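Local coordinates for putative heme binding protein (Tannerella forsythia, PDB 6EU8), which probably binds heme as an HmuY-like protein, but with heme-binding properties that differ from those of Porphyromonas gingivalis HmuY, at residues A[7-11]-A[192-196]; A[108-114]-A[130-136]; A[139-143]-A[155-160]. One frame throughout, in Å; residues are numbered along the deposited sequence.

Contact 1 (A[7-11]-A[192-196])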
loop_
_atom_site.group_PDB
_atom_site.type_symbol
_atom_site.label_atom_id
_atom_site.label_comp_id
_atom_site.label_asym_id
_atom_site.label_seq_id
_atom_site.Cartn_x
_atom_site.Cartn_y
_atom_site.Cartn_z
ATOM N N VAL A 7 29.298 -0.478 5.904
ATOM C CA VAL A 7 28.018 -0.877 5.275
ATOM C C VAL A 7 27.133 -1.431 6.389
ATOM O O VAL A 7 27.549 -2.344 7.121
ATOM C CB VAL A 7 28.192 -1.956 4.178
ATOM C CG1 VAL A 7 26.867 -2.224 3.464
ATOM C CG2 VAL A 7 29.255 -1.539 3.171
ATOM N N LYS A 8 25.923 -0.883 6.528
ATOM C CA LYS A 8 25.001 -1.354 7.560
ATOM C C LYS A 8 24.451 -2.743 7.199
ATOM O O LYS A 8 24.387 -3.118 6.030
ATOM C CB LYS A 8 23.889 -0.337 7.803
ATOM C CG LYS A 8 24.434 0.974 8.357
ATOM C CD LYS A 8 23.340 1.966 8.688
ATOM C CE LYS A 8 23.951 3.285 9.139
ATOM N NZ LYS A 8 22.922 4.147 9.777
ATOM N N GLU A 9 24.106 -3.507 8.224
ATOM C CA GLU A 9 23.568 -4.845 8.031
ATOM C C GLU A 9 22.196 -4.751 7.351
ATOM O O GLU A 9 21.415 -3.839 7.645
ATOM C CB GLU A 9 23.447 -5.580 9.378
ATOM C CG GLU A 9 24.785 -5.963 10.003
ATOM C CD GLU A 9 25.497 -7.048 9.212
ATOM O OE1 GLU A 9 25.018 -8.204 9.240
ATOM O OE2 GLU A 9 26.522 -6.748 8.553
ATOM N N THR A 10 21.938 -5.681 6.429
ATOM C CA THR A 10 20.603 -5.842 5.811
ATOM C C THR A 10 19.609 -6.347 6.846
ATOM O O THR A 10 19.948 -7.184 7.682
ATOM C CB THR A 10 20.671 -6.831 4.624
ATOM O OG1 THR A 10 21.678 -6.402 3.718
ATOM C CG2 THR A 10 19.355 -6.900 3.862
ATOM N N ILE A 11 18.383 -5.819 6.794
ATOM C CA ILE A 11 17.308 -6.189 7.694
ATOM C C ILE A 11 16.412 -7.122 6.857
ATOM O O ILE A 11 15.917 -6.721 5.806
ATOM C CB ILE A 11 16.539 -4.931 8.178
ATOM C CG1 ILE A 11 17.492 -3.899 8.824
ATOM C CG2 ILE A 11 15.423 -5.291 9.147
ATOM C CD1 ILE A 11 18.172 -4.358 10.102
ATOM N N GLU A 192 13.838 -7.586 2.223
ATOM C CA GLU A 192 15.264 -7.358 2.561
ATOM C C GLU A 192 15.543 -5.850 2.355
ATOM O O GLU A 192 15.567 -5.369 1.224
ATOM C CB GLU A 192 16.186 -8.257 1.710
ATOM C CG GLU A 192 15.881 -9.744 1.869
ATOM C CD GLU A 192 16.946 -10.684 1.297
ATOM O OE1 GLU A 192 17.818 -10.237 0.536
ATOM O OE2 GLU A 192 16.878 -11.902 1.617
ATOM N N PHE A 193 15.736 -5.128 3.459
ATOM C CA PHE A 193 15.913 -3.652 3.471
ATOM C C PHE A 193 17.392 -3.307 3.686
ATOM O O PHE A 193 17.964 -3.811 4.637
ATOM C CB PHE A 193 15.083 -3.060 4.618
ATOM C CG PHE A 193 15.221 -1.568 4.798
ATOM C CD1 PHE A 193 14.410 -0.674 4.108
ATOM C CD2 PHE A 193 16.141 -1.056 5.700
ATOM C CE1 PHE A 193 14.526 0.697 4.280
ATOM C CE2 PHE A 193 16.259 0.307 5.883
ATOM C CZ PHE A 193 15.464 1.193 5.170
ATOM N N GLN A 194 17.943 -2.462 2.814
ATOM C CA GLN A 194 19.322 -1.937 2.957
ATOM C C GLN A 194 19.305 -0.504 3.563
ATOM O O GLN A 194 19.013 0.433 2.816
ATOM C CB GLN A 194 20.008 -1.932 1.592
ATOM C CG GLN A 194 21.450 -1.395 1.623
ATOM C CD GLN A 194 22.333 -2.129 2.621
ATOM O OE1 GLN A 194 22.645 -3.302 2.431
ATOM N NE2 GLN A 194 22.707 -1.451 3.712
ATOM N N PRO A 195 19.652 -0.344 4.880
ATOM C CA PRO A 195 19.727 1.009 5.462
ATOM C C PRO A 195 20.904 1.835 4.937
ATOM O O PRO A 195 21.906 1.278 4.467
ATOM C CB PRO A 195 19.873 0.768 6.970
ATOM C CG PRO A 195 19.700 -0.698 7.186
ATOM C CD PRO A 195 19.989 -1.369 5.893
ATOM N N LYS A 196 20.749 3.154 5.000
ATOM C CA LYS A 196 21.841 4.096 4.728
ATOM C C LYS A 196 22.260 4.747 6.041
ATOM O O LYS A 196 21.632 4.587 7.091
ATOM C CB LYS A 196 21.403 5.180 3.728
ATOM C CG LYS A 196 21.483 4.768 2.266
ATOM C CD LYS A 196 22.919 4.462 1.865
ATOM C CE LYS A 196 23.160 4.668 0.383
ATOM N NZ LYS A 196 22.300 3.761 -0.423
ATOM O OXT LYS A 196 23.268 5.453 6.080
HETATM O O HOH W 1 24.738 1.344 5.120
#
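Both N-H bonds of the Q194 amide are put to use, and one of them reaches across the contact to K8. NE2 of Q194 donates to P195 O at 2.9 Å, in the carbonyl plane and on a lone pair, and makes a longer, weak but nearly straight bond to K8 O at 3.3 Å. The amide arrives there because the Q194 side chain bends at chi2 (55°), which brings NE2 to the carbonyl of the next residue. The other end of the amide, OE1, accepts a weak bond from T10 OG1 at 3.5 Å, the two side chains crossing at about a right angle. P195 O is shared in its turn: a water donates to it and accepts from K8 N, adding a solvent-mediated tie. Further along, toward I11, the chains form an antiparallel hydrogen-bonded pair, I11 with F193, where F193 N bonds to I11 O at 2.8 Å and I11 N returns the bond to F193 O at 3.0 Å. The P195 ring packs beside this pair, with CD 3.3 Å from E9 O and CG facing I11 CG1. At the far end the K8 chain, extended beyond CG, runs alongside P195 until NZ meets K196 O at 3.0 Å, tilted 33° from the carbonyl plane; the OXT of the same carboxylate is only a long salt-bridge partner. The ammonium of K196 itself turns elsewhere, to G167 O. The approach to strand 11-18 is thus held against the end of strand 184-194 and the C-terminal tail by graded chemistry: regular backbone bonds at I11, a side-chain amide at Q194, and, at the exposed C-terminus, a lysine-carboxylate pair that solvent would probably weaken.

Contact 2 (A[108-114]-A[130-136])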
loop_
_atom_site.group_PDB
_atom_site.type_symbol
_atom_site.label_atom_id
_atom_site.label_comp_id
_atom_site.label_asym_id
_atom_site.label_seq_id
_atom_site.Cartn_x
_atom_site.Cartn_y
_atom_site.Cartn_z
ATOM N N VAL A 108 1.341 8.232 -7.778
ATOM C CA VAL A 108 0.437 9.138 -8.513
ATOM C C VAL A 108 -0.730 9.544 -7.617
ATOM O O VAL A 108 -1.075 8.817 -6.690
ATOM C CB VAL A 108 -0.081 8.532 -9.830
ATOM C CG1 VAL A 108 1.102 8.196 -10.751
ATOM C CG2 VAL A 108 -0.965 7.313 -9.621
ATOM N N GLU A 109 -1.294 10.708 -7.886
ATOM C CA GLU A 109 -2.469 11.234 -7.177
ATOM C C GLU A 109 -3.721 10.827 -7.922
ATOM O O GLU A 109 -3.815 11.052 -9.150
ATOM C CB GLU A 109 -2.431 12.774 -7.101
ATOM C CG GLU A 109 -1.387 13.317 -6.132
ATOM C CD GLU A 109 -1.523 14.809 -5.835
ATOM O OE1 GLU A 109 -2.308 15.522 -6.506
ATOM O OE2 GLU A 109 -0.829 15.269 -4.905
ATOM N N ILE A 110 -4.703 10.265 -7.200
ATOM C CA ILE A 110 -5.991 9.889 -7.784
ATOM C C ILE A 110 -7.121 10.638 -7.061
ATOM O O ILE A 110 -7.192 10.629 -5.826
ATOM C CB ILE A 110 -6.217 8.371 -7.802
ATOM C CG1 ILE A 110 -6.115 7.749 -6.409
ATOM C CG2 ILE A 110 -5.209 7.704 -8.731
ATOM C CD1 ILE A 110 -6.585 6.293 -6.388
ATOM N N LYS A 111 -7.986 11.282 -7.846
ATOM C CA LYS A 111 -9.065 12.136 -7.364
ATOM C C LYS A 111 -10.433 11.416 -7.370
ATOM O O LYS A 111 -10.862 10.897 -8.402
ATOM C CB LYS A 111 -9.154 13.356 -8.281
ATOM C CG LYS A 111 -10.131 14.414 -7.839
ATOM C CD LYS A 111 -10.170 15.563 -8.851
ATOM C CE LYS A 111 -11.284 16.546 -8.560
ATOM N NZ LYS A 111 -11.241 17.669 -9.547
ATOM N N ASP A 112 -11.095 11.370 -6.217
ATOM C CA ASP A 112 -12.452 10.820 -6.079
ATOM C C ASP A 112 -12.553 9.417 -6.638
ATOM O O ASP A 112 -13.503 9.064 -7.372
ATOM C CB ASP A 112 -13.483 11.749 -6.747
ATOM C CG ASP A 112 -13.695 13.040 -5.984
ATOM O OD1 ASP A 112 -13.540 13.078 -4.763
ATOM O OD2 ASP A 112 -14.105 14.042 -6.618
ATOM N N LYS A 113 -11.572 8.594 -6.292
ATOM C CA LYS A 113 -11.486 7.229 -6.848
ATOM C C LYS A 113 -11.268 6.152 -5.788
ATOM O O LYS A 113 -11.858 5.074 -5.881
ATOM C CB LYS A 113 -10.418 7.159 -7.939
ATOM C CG LYS A 113 -10.925 7.684 -9.290
ATOM C CD LYS A 113 -9.813 7.985 -10.286
ATOM C CE LYS A 113 -10.387 8.516 -11.600
ATOM N NZ LYS A 113 -9.378 9.276 -12.394
ATOM N N MET A 114 -10.439 6.400 -4.772
ATOM C CA MET A 114 -10.132 5.362 -3.772
ATOM C C MET A 114 -11.255 5.190 -2.749
ATOM O O MET A 114 -11.662 6.166 -2.109
ATOM C CB MET A 114 -8.818 5.646 -3.058
ATOM C CG MET A 114 -8.301 4.483 -2.202
ATOM S SD MET A 114 -6.855 4.868 -1.174
ATOM C CE MET A 114 -7.619 5.818 0.090
ATOM N N VAL A 130 -15.669 8.074 -1.411
ATOM C CA VAL A 130 -14.270 8.072 -1.919
ATOM C C VAL A 130 -13.415 9.177 -1.274
ATOM O O VAL A 130 -13.909 10.204 -0.842
ATOM C CB VAL A 130 -14.212 8.222 -3.438
ATOM C CG1 VAL A 130 -14.807 6.978 -4.125
ATOM C CG2 VAL A 130 -14.949 9.460 -3.924
ATOM N N ALA A 131 -12.104 8.934 -1.251
ATOM C CA ALA A 131 -11.120 9.947 -0.813
ATOM C C ALA A 131 -11.054 11.066 -1.838
ATOM O O ALA A 131 -10.919 10.815 -3.028
ATOM C CB ALA A 131 -9.774 9.294 -0.649
ATOM N N GLY A 132 -11.139 12.331 -1.398
ATOM C CA GLY A 132 -11.034 13.444 -2.370
ATOM C C GLY A 132 -9.738 13.416 -3.172
ATOM O O GLY A 132 -9.728 13.650 -4.385
ATOM N N MET A 133 -8.634 13.118 -2.492
ATOM C CA MET A 133 -7.369 12.884 -3.118
ATOM C C MET A 133 -6.617 11.792 -2.359
ATOM O O MET A 133 -6.646 11.805 -1.136
ATOM C CB MET A 133 -6.536 14.185 -3.026
ATOM C CG MET A 133 -7.027 15.355 -3.857
ATOM S SD MET A 133 -6.972 15.176 -5.656
ATOM C CE MET A 133 -5.625 14.030 -5.908
ATOM N N ALA A 134 -5.971 10.885 -3.081
ATOM C CA ALA A 134 -5.126 9.859 -2.490
ATOM C C ALA A 134 -3.904 9.587 -3.375
ATOM O O ALA A 134 -3.923 9.846 -4.578
ATOM C CB ALA A 134 -5.914 8.560 -2.219
ATOM N N LYS A 135 -2.852 9.091 -2.749
ATOM C CA LYS A 135 -1.608 8.713 -3.434
ATOM C C LYS A 135 -1.462 7.194 -3.414
ATOM O O LYS A 135 -1.611 6.575 -2.358
ATOM C CB LYS A 135 -0.375 9.357 -2.754
ATOM C CG LYS A 135 -0.350 10.870 -2.846
ATOM C CD LYS A 135 0.822 11.493 -2.086
ATOM C CE LYS A 135 0.830 13.009 -2.231
ATOM N NZ LYS A 135 1.067 13.691 -0.927
ATOM N N VAL A 136 -1.161 6.608 -4.584
ATOM C CA VAL A 136 -0.971 5.176 -4.764
ATOM C C VAL A 136 0.198 4.960 -5.734
ATOM O O VAL A 136 0.373 5.746 -6.670
ATOM C CB VAL A 136 -2.252 4.458 -5.296
ATOM C CG1 VAL A 136 -3.406 4.648 -4.308
ATOM C CG2 VAL A 136 -2.666 4.954 -6.682
HETATM O O HOH W 2 -9.256 9.165 -4.531
#
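I110 and A134 form the central hydrogen-bonded pair of two antiparallel strands, in which I110 N donates to A134 O at 2.8 Å. At the next hydrogen-bonded pair, V108 N donates to V136 O at 2.9 Å, and V136 N answers to V108 O. On the face carrying these residues, I110 CG1 stands between the backbone N and the carbonyl carbon (chi1 57°), which sends CD1 to V136 CG1 at 4.1 Å, the two side chains meeting at about a right angle. On the other face M133 folds back at chi2 (-66°): its methyl CE rests on E109 CB at 3.6 Å while SD lies against K111 CB and CG.

Beyond K111 the pairing is interrupted. D112, with a positive phi of 53°, offers its N to G132 O at 3.2 Å from well above the carbonyl plane, and a water bridges the break, donating to I110 O and A131 O and accepting from K113 N. A131 N bonds to M114 O at 2.9 Å beyond the break. Around it, V130 CG2 packs on D112 CA at 3.6 Å; the extended chi1 and chi2 of M114 bring its SD to 4.0 Å from A134 CB, and the bend at chi3 lays CE near A134 and A131.

Residues outside the two segments hold the break: D112 OD1 is hydrogen-bonded to H45 ND1, and V130 and G132 bond through their backbones to H45 and E43. Strand 127-136 thus lies between strand 44-48 and strands 105-111 and 115-117, with M114 and K135 also touching strand 77-80.

Contact 3 (A[139-143]-A[155-160])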
loop_
_atom_site.group_PDB
_atom_site.type_symbol
_atom_site.label_atom_id
_atom_site.label_comp_id
_atom_site.label_asym_id
_atom_site.label_seq_id
_atom_site.Cartn_x
_atom_site.Cartn_y
_atom_site.Cartn_z
ATOM N N VAL A 139 3.163 0.893 -9.901
ATOM C CA VAL A 139 3.933 -0.341 -10.014
ATOM C C VAL A 139 3.539 -1.318 -8.878
ATOM O O VAL A 139 3.176 -2.470 -9.140
ATOM C CB VAL A 139 5.477 -0.078 -10.054
ATOM C CG1 VAL A 139 6.281 -1.372 -9.882
ATOM C CG2 VAL A 139 5.845 0.639 -11.363
ATOM N N LEU A 140 3.552 -0.854 -7.634
ATOM C CA LEU A 140 3.224 -1.745 -6.525
ATOM C C LEU A 140 1.789 -2.261 -6.604
ATOM O O LEU A 140 1.536 -3.336 -6.114
ATOM C CB LEU A 140 3.529 -1.093 -5.180
ATOM C CG LEU A 140 5.024 -0.790 -4.955
ATOM C CD1 LEU A 140 5.227 0.095 -3.728
ATOM C CD2 LEU A 140 5.831 -2.067 -4.869
ATOM N N LYS A 141 0.897 -1.532 -7.262
ATOM C CA LYS A 141 -0.523 -1.981 -7.427
ATOM C C LYS A 141 -0.597 -3.329 -8.122
ATOM O O LYS A 141 -1.513 -4.134 -7.858
ATOM C CB LYS A 141 -1.295 -0.945 -8.240
ATOM C CG LYS A 141 -2.814 -1.143 -8.335
ATOM C CD LYS A 141 -3.422 -0.179 -9.360
ATOM C CE LYS A 141 -4.809 -0.597 -9.813
ATOM N NZ LYS A 141 -5.848 -0.078 -8.901
ATOM N N THR A 142 0.375 -3.608 -8.979
ATOM C CA THR A 142 0.414 -4.882 -9.701
ATOM C C THR A 142 0.751 -6.125 -8.873
ATOM O O THR A 142 0.783 -7.239 -9.430
ATOM C CB THR A 142 1.336 -4.817 -10.931
ATOM O OG1 THR A 142 2.721 -4.829 -10.548
ATOM C CG2 THR A 142 1.008 -3.602 -11.792
ATOM N N TRP A 143 1.003 -5.995 -7.566
ATOM C CA TRP A 143 1.188 -7.165 -6.687
ATOM C C TRP A 143 -0.032 -8.106 -6.730
ATOM O O TRP A 143 0.115 -9.290 -6.499
ATOM C CB TRP A 143 1.531 -6.765 -5.245
ATOM C CG TRP A 143 0.383 -6.326 -4.333
ATOM C CD1 TRP A 143 -0.231 -5.112 -4.271
ATOM C CD2 TRP A 143 -0.213 -7.129 -3.308
ATOM N NE1 TRP A 143 -1.212 -5.120 -3.299
ATOM C CE2 TRP A 143 -1.186 -6.336 -2.663
ATOM C CE3 TRP A 143 -0.001 -8.440 -2.868
ATOM C CZ2 TRP A 143 -1.971 -6.821 -1.608
ATOM C CZ3 TRP A 143 -0.767 -8.920 -1.799
ATOM C CH2 TRP A 143 -1.735 -8.107 -1.176
ATOM N N LEU A 155 -1.963 -13.529 -6.704
ATOM C CA LEU A 155 -0.787 -12.643 -6.431
ATOM C C LEU A 155 0.294 -12.819 -7.478
ATOM O O LEU A 155 0.494 -13.923 -8.010
ATOM C CB LEU A 155 -0.181 -12.938 -5.049
ATOM C CG LEU A 155 -0.819 -12.382 -3.775
ATOM C CD1 LEU A 155 -2.239 -12.900 -3.599
ATOM C CD2 LEU A 155 0.031 -12.733 -2.551
ATOM N N SER A 156 0.990 -11.731 -7.786
ATOM C CA SER A 156 2.194 -11.780 -8.610
ATOM C C SER A 156 3.277 -12.526 -7.857
ATOM O O SER A 156 3.367 -12.456 -6.641
ATOM C CB SER A 156 2.692 -10.361 -8.896
ATOM O OG SER A 156 3.952 -10.352 -9.554
ATOM N N LYS A 157 4.123 -13.230 -8.602
ATOM C CA LYS A 157 5.307 -13.899 -8.031
ATOM C C LYS A 157 6.578 -13.040 -8.154
ATOM O O LYS A 157 7.667 -13.540 -7.805
ATOM C CB LYS A 157 5.514 -15.240 -8.740
ATOM C CG LYS A 157 4.365 -16.215 -8.589
ATOM C CD LYS A 157 4.262 -16.672 -7.156
ATOM C CE LYS A 157 3.819 -18.121 -6.984
ATOM N NZ LYS A 157 2.337 -18.250 -6.947
ATOM N N SER A 158 6.463 -11.797 -8.644
ATOM C CA SER A 158 7.625 -10.914 -8.847
ATOM C C SER A 158 8.196 -10.355 -7.537
ATOM O O SER A 158 7.473 -10.045 -6.589
ATOM C CB SER A 158 7.284 -9.753 -9.775
ATOM O OG SER A 158 6.771 -10.203 -11.029
ATOM N N VAL A 159 9.530 -10.232 -7.508
ATOM C CA VAL A 159 10.221 -9.401 -6.501
ATOM C C VAL A 159 10.170 -7.947 -6.971
ATOM O O VAL A 159 10.596 -7.617 -8.083
ATOM C CB VAL A 159 11.712 -9.833 -6.315
ATOM C CG1 VAL A 159 12.461 -8.915 -5.348
ATOM C CG2 VAL A 159 11.778 -11.247 -5.747
ATOM N N PHE A 160 9.624 -7.070 -6.109
ATOM C CA PHE A 160 9.645 -5.621 -6.300
ATOM C C PHE A 160 10.872 -4.996 -5.628
ATOM O O PHE A 160 11.357 -5.506 -4.619
ATOM C CB PHE A 160 8.342 -4.937 -5.765
ATOM C CG PHE A 160 7.088 -5.383 -6.476
ATOM C CD1 PHE A 160 6.427 -6.534 -6.079
ATOM C CD2 PHE A 160 6.574 -4.648 -7.515
ATOM C CE1 PHE A 160 5.268 -6.988 -6.753
ATOM C CE2 PHE A 160 5.412 -5.075 -8.179
ATOM C CZ PHE A 160 4.759 -6.243 -7.794
HETATM O O HOH W 3 2.609 -10.261 -5.130
#
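One direct hydrogen bond joins the two segments, from S156 N to W143 O at 2.9 Å, with the donor lifted 39° above the carbonyl plane. A water reinforces it by donating to both W143 O and S156 O. Each side also carries its own internal bonds. T142 OG1, placed between the backbone N and the carbonyl carbon (chi1 74°), turns back to V139 O at 2.8 Å, an oxygen that T142 N grips as well. S156 OG accepts from S158 N at 3.0 Å, an ST turn that shapes the chain just after the S156 bond.

Apolar contact centres on the F160 ring, which is inserted against the 3-10 turn 140-143. L140 CD2 comes obliquely to its CD2 atom at 3.8 Å, and W143 CB lies 4.0 Å from CE1. The T142 hydroxyl sits in the ring plane at its edge, with OG1 3.6 Å from F160 CE2. Next to the backbone bond, L155 and W143 run side by side, and L155 CD2 meets the edge of the indole at CZ3.

W143 NE1 is satisfied by F76 O, and the indole further meets the rings of F76 and F174. The 3-10 turn is thereby wedged among strands: L140 touches 77-80 and 84-87, W143 and L155 reach 169-178, and F160, on strand 160-163, packs on A87 of strand 84-87.

In the fold
Contacts 1 and 2 reach the same large antiparallel sheet on opposite sides of the chain's centre, their own centres about 32 Å apart. Contact 1 lies at the surface and combines one backbone pair with side-chain, water and carboxylate links; contact 2 is partly buried, with regular strand pairing broken once and mended by water. Contact 3, also partly buried and nearest the centre of the chain, has a single direct hydrogen bond and relies on the F160 ring and the indole packing against mainly aliphatic side chains. It follows contact 2 closely in sequence, and both are nested within the loop that contact 1 closes. A bound water bridges the segments in all three.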